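Local coordinates for protein ATP-dependent RNA helicase HrpB (Escherichia coli, PDB 6EUD) that hydrolyses ATP as an E. coli RNA helicase of the DEAH/RHA group and binds single-stranded RNA, at residues Gln313-Ser316 and Gln317-Thr321; Ile339-Glu342 and Gln343-Ala347. All blocks are in the same frame, centred on the assembly; numbering follows the deposited sequence.

Contact 1: Gln313-Ser316 and Gln317-Thr321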
loop_
_atom_site.group_PDB
_atom_site.type_symbol
_atom_site.label_atom_id
_atom_site.label_comp_id
_atom_site.label_asym_id
_atom_site.label_seq_id
_atom_site.Cartn_x
_atom_site.Cartn_y
_atom_site.Cartn_z
ATOM N N GLN A 313 -14.411 3.115 7.277
ATOM C CA GLN A 313 -14.564 1.669 7.168
ATOM C C GLN A 313 -15.025 1.031 8.478
ATOM O O GLN A 313 -14.954 1.655 9.547
ATOM C CB GLN A 313 -13.252 1.032 6.723
ATOM C CG GLN A 313 -12.123 1.222 7.713
ATOM C CD GLN A 313 -10.876 0.466 7.315
ATOM O OE1 GLN A 313 -10.711 0.081 6.156
ATOM N NE2 GLN A 313 -9.995 0.238 8.277
ATOM N N ARG A 314 -15.490 -0.212 8.375
ATOM C CA ARG A 314 -15.909 -0.990 9.539
ATOM C C ARG A 314 -14.754 -1.217 10.464
ATOM O O ARG A 314 -13.629 -1.479 10.038
ATOM C CB ARG A 314 -16.501 -2.337 9.122
ATOM C CG ARG A 314 -17.918 -2.215 8.636
ATOM C CD ARG A 314 -18.860 -1.768 9.743
ATOM N NE ARG A 314 -20.137 -1.344 9.190
ATOM C CZ ARG A 314 -21.099 -2.176 8.813
ATOM N NH1 ARG A 314 -20.932 -3.483 8.949
ATOM N NH2 ARG A 314 -22.232 -1.698 8.307
ATOM N N VAL A 315 -15.053 -1.097 11.741
ATOM C CA VAL A 315 -14.106 -1.317 12.818
ATOM C C VAL A 315 -13.922 -2.834 12.991
ATOM O O VAL A 315 -14.819 -3.613 12.666
ATOM C CB VAL A 315 -14.642 -0.606 14.090
ATOM C CG1 VAL A 315 -13.950 -1.043 15.341
ATOM C CG2 VAL A 315 -14.551 0.915 13.912
ATOM N N SER A 316 -12.756 -3.270 13.448
ATOM C CA SER A 316 -12.526 -4.699 13.629
ATOM C C SER A 316 -13.220 -5.259 14.876
ATOM O O SER A 316 -13.644 -4.503 15.743
ATOM C CB SER A 316 -11.030 -4.983 13.709
ATOM O OG SER A 316 -10.510 -4.556 14.956
ATOM N N GLN A 317 -13.320 -6.584 14.955
ATOM C CA GLN A 317 -13.865 -7.225 16.135
ATOM C C GLN A 317 -13.062 -6.874 17.387
ATOM O O GLN A 317 -13.645 -6.615 18.451
ATOM C CB GLN A 317 -13.916 -8.744 15.959
ATOM C CG GLN A 317 -14.744 -9.187 14.757
ATOM C CD GLN A 317 -15.037 -10.687 14.754
ATOM O OE1 GLN A 317 -15.218 -11.286 15.805
ATOM N NE2 GLN A 317 -15.073 -11.293 13.570
ATOM N N ALA A 318 -11.736 -6.863 17.280
ATOM C CA ALA A 318 -10.922 -6.542 18.452
ATOM C C ALA A 318 -11.225 -5.125 18.967
ATOM O O ALA A 318 -11.358 -4.915 20.171
ATOM C CB ALA A 318 -9.429 -6.704 18.147
ATOM N N SER A 319 -11.382 -4.155 18.076
ATOM C CA SER A 319 -11.669 -2.814 18.582
ATOM C C SER A 319 -13.136 -2.634 18.964
ATOM O O SER A 319 -13.448 -1.850 19.857
ATOM C CB SER A 319 -11.237 -1.739 17.588
ATOM O OG SER A 319 -11.303 -2.202 16.272
ATOM N N MET A 320 -14.042 -3.363 18.329
ATOM C CA MET A 320 -15.421 -3.332 18.803
ATOM C C MET A 320 -15.481 -3.861 20.240
ATOM O O MET A 320 -16.203 -3.329 21.103
ATOM C CB MET A 320 -16.326 -4.139 17.887
ATOM C CG MET A 320 -16.814 -3.348 16.648
ATOM S SD MET A 320 -18.133 -4.186 15.745
ATOM C CE MET A 320 -17.235 -5.615 15.142
ATOM N N THR A 321 -14.682 -4.884 20.505
ATOM C CA THR A 321 -14.598 -5.468 21.839
ATOM C C THR A 321 -13.891 -4.514 22.805
ATOM O O THR A 321 -14.312 -4.350 23.949
ATOM C CB THR A 321 -13.884 -6.830 21.798
ATOM O OG1 THR A 321 -14.719 -7.758 21.094
ATOM C CG2 THR A 321 -13.645 -7.357 23.181
#

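Contact 2: Ile339-Glu342 and Gln343-Ala347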
loop_
_atom_site.group_PDB
_atom_site.type_symbol
_atom_site.label_atom_id
_atom_site.label_comp_id
_atom_site.label_asym_id
_atom_site.label_seq_id
_atom_site.Cartn_x
_atom_site.Cartn_y
_atom_site.Cartn_z
ATOM N N ILE A 339 -24.436 -1.967 14.050
ATOM C CA ILE A 339 -24.467 -2.836 12.890
ATOM C C ILE A 339 -25.196 -4.114 13.269
ATOM O O ILE A 339 -25.357 -4.412 14.449
ATOM C CB ILE A 339 -23.060 -3.185 12.378
ATOM C CG1 ILE A 339 -22.263 -3.916 13.472
ATOM C CG2 ILE A 339 -22.330 -1.930 11.908
ATOM C CD1 ILE A 339 -20.867 -4.256 13.047
ATOM N N ALA A 340 -25.641 -4.867 12.273
ATOM C CA ALA A 340 -26.232 -6.174 12.537
ATOM C C ALA A 340 -25.197 -7.102 13.157
ATOM O O ALA A 340 -24.001 -6.977 12.856
ATOM C CB ALA A 340 -26.769 -6.769 11.267
ATOM N N LYS A 341 -25.638 -8.031 14.004
ATOM C CA LYS A 341 -24.709 -8.963 14.657
ATOM C C LYS A 341 -23.895 -9.810 13.657
ATOM O O LYS A 341 -22.678 -9.990 13.820
ATOM C CB LYS A 341 -25.455 -9.886 15.612
ATOM C CG LYS A 341 -24.521 -10.790 16.382
ATOM C CD LYS A 341 -25.305 -11.657 17.332
ATOM C CE LYS A 341 -24.400 -12.473 18.235
ATOM N NZ LYS A 341 -25.229 -13.189 19.249
ATOM N N GLU A 342 -24.550 -10.303 12.613
ATOM C CA GLU A 342 -23.877 -11.157 11.629
ATOM C C GLU A 342 -22.779 -10.398 10.852
ATOM O O GLU A 342 -21.785 -10.993 10.421
ATOM C CB GLU A 342 -24.908 -11.750 10.673
ATOM C CG GLU A 342 -25.751 -10.696 9.986
ATOM C CD GLU A 342 -26.809 -11.278 9.073
ATOM O OE1 GLU A 342 -27.967 -10.814 9.149
ATOM O OE2 GLU A 342 -26.480 -12.181 8.269
ATOM N N GLN A 343 -22.949 -9.087 10.684
ATOM C CA GLN A 343 -21.910 -8.267 10.065
ATOM C C GLN A 343 -20.747 -8.079 11.033
ATOM O O GLN A 343 -19.589 -8.037 10.620
ATOM C CB GLN A 343 -22.458 -6.905 9.641
ATOM C CG GLN A 343 -23.569 -7.007 8.617
ATOM C CD GLN A 343 -24.105 -5.657 8.142
ATOM O OE1 GLN A 343 -23.592 -4.595 8.491
ATOM N NE2 GLN A 343 -25.159 -5.707 7.339
ATOM N N ALA A 344 -21.062 -7.952 12.319
ATOM C CA ALA A 344 -20.028 -7.863 13.336
ATOM C C ALA A 344 -19.197 -9.157 13.350
ATOM O O ALA A 344 -17.974 -9.108 13.480
ATOM C CB ALA A 344 -20.640 -7.586 14.713
ATOM N N GLU A 345 -19.866 -10.296 13.165
ATOM C CA GLU A 345 -19.202 -11.597 13.179
ATOM C C GLU A 345 -18.301 -11.816 11.971
ATOM O O GLU A 345 -17.428 -12.668 12.008
ATOM C CB GLU A 345 -20.242 -12.714 13.260
ATOM C CG GLU A 345 -20.966 -12.720 14.599
ATOM C CD GLU A 345 -22.157 -13.669 14.664
ATOM O OE1 GLU A 345 -22.607 -14.154 13.600
ATOM O OE2 GLU A 345 -22.649 -13.915 15.791
ATOM N N ARG A 346 -18.514 -11.052 10.905
ATOM C CA ARG A 346 -17.734 -11.202 9.669
ATOM C C ARG A 346 -16.719 -10.069 9.513
ATOM O O ARG A 346 -15.965 -10.051 8.558
ATOM C CB ARG A 346 -18.648 -11.247 8.434
ATOM C CG ARG A 346 -19.563 -12.470 8.388
ATOM C CD ARG A 346 -20.265 -12.612 7.021
ATOM N NE ARG A 346 -21.317 -11.613 6.796
ATOM C CZ ARG A 346 -22.618 -11.835 6.998
ATOM N NH1 ARG A 346 -23.039 -13.014 7.443
ATOM N NH2 ARG A 346 -23.503 -10.876 6.757
ATOM N N ALA A 347 -16.713 -9.120 10.446
ATOM C CA ALA A 347 -15.714 -8.067 10.414
ATOM C C ALA A 347 -14.348 -8.708 10.612
ATOM O O ALA A 347 -14.249 -9.772 11.222
ATOM C CB ALA A 347 -15.989 -6.981 11.511
HETATM O O HOH W 1 -25.523 -3.302 9.807
HETATM O O HOH W 2 -22.300 -14.278 10.916
#

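Contact 1: Gln313-Ser316 and Gln317-Thr321
With chi1 at 74°, the Ser316 hydroxyl lies between its own backbone N and carbonyl carbon, and from there OG turns forward over the first helical turn to meet the Ser319 hydroxyl. The two OG atoms are 2.8 Å apart and hydrogen-bonded, and either could be the donor. Ser316 is the N-cap of helix 317-325, which places this hydroxyl pair, both members buried, at the helix's opening end. The side chain of Ser351 meets the same pair, by a hydrogen bond to Ser316 and a weak one to Ser319.

The backbone starts the helix at the same residue. Met320 N donates to Ser316 O at 2.9 Å with an N-H...O angle of 160°, a nearly straight i to i+4 bond. Around this carbonyl the Met320 side chain folds back: its CG lies 3.5 Å from Ser316 O, and the bend at chi3 (-66°) returns CE to 3.8 Å from that same oxygen.

Val315 supplies the apolar side. Its CG1 branch reaches Met320 CG at 3.9 Å and comes within 3.6 Å of Ser319 CB, resting on the first turn. An alanine in place of Met320 would take away CG and CE, and would probably cost Val315 CG1 its contact with Met320 CG and open a gap beside Ser316 O.

Backbone bonds tie Val315 to Ala294 on strand 287-302, while Gln317 and Ala318 pair with Ala348 and Ala349. The contact is thus the turn from strand 307-314, antiparallel partner of strand 287-302 in the hairpin of the second RecA-like domain, into helix 317-325, whose later part, just past Thr321, opens the QRxGRxGR sequence of motif VI, with Met320 directed onto Ile339 and Asp292.

Contact 2: Ile339-Glu342 and Gln343-Ala347
Ile339 and Ala344 make the apolar contact of this turn: the terminal methyl CD1 of Ile339 lies 3.7 Å from Ala344 CB and equally near its CA. The position follows from chi1 of 60°, which sets CG1 between the backbone N and carbonyl carbon, with the rest of the chain extended toward the helix. Ala344 also touches Met320 of helix 317-325; it lies on the buried side of helix 341-346, and Ile339, just before the helix, packs against that side.

Two backbone bonds fix the first turn. Ala344 N donates to Ala340 O at 3.1 Å, and Glu345 N to Lys341 O at 2.9 Å; Gln343 N adds a weak bond to Ala340 O. Ala340 is the N-cap but has no polar side chain, and a water accepts from Ala340 N (2.9 Å) and donates to Gln343 OE1 (2.7 Å). That oxygen also accepts from Arg314, so two donors grip the amide end.

On the outer face the charges pair more loosely. Glu342 and Arg346 run side by side in the same direction and form a long salt bridge, OE2 to NH2 at 3.6 Å, with carboxylate and guanidinium planes turned 66° apart; Glu342 is poorly ordered, so this detail is uncertain. The backbone oxygen of Glu342 also lies 3.6 Å above the plane of the Arg346 guanidinium, over its centre. Lys341 NZ and Glu345 OE2 are 4.4 Å apart, opposite charges near each other but beyond a salt bridge.

Outward again, Tyr190 of strand 186-190 touches Lys341 and Ala344. The N-cap N-H, water-bridged to the side chain three residues on, thus marks the start of a short amphipathic helix following strand 333-337 in the second RecA-like domain.

Overall arrangement
From the N terminus, contact 1 comes first and turns strand 307-314 into helix 317-325; the chain then passes through strand 333-337 and enters contact 2, where helix 341-346 starts. The two are in series, neither nested nor crossing, each closing a local turn at a helix start. In space their centres are about 10 Å apart. Gln317 NE2 lies 2.9 Å from Ala347 O, a probable hydrogen bond, and Arg314 CZ packs 3.3 Å from Ile339 CG2. These links join the start of helix 317-325 to the far end of contact 2, and the end of strand 307-314 to its opening, within one RecA-like domain.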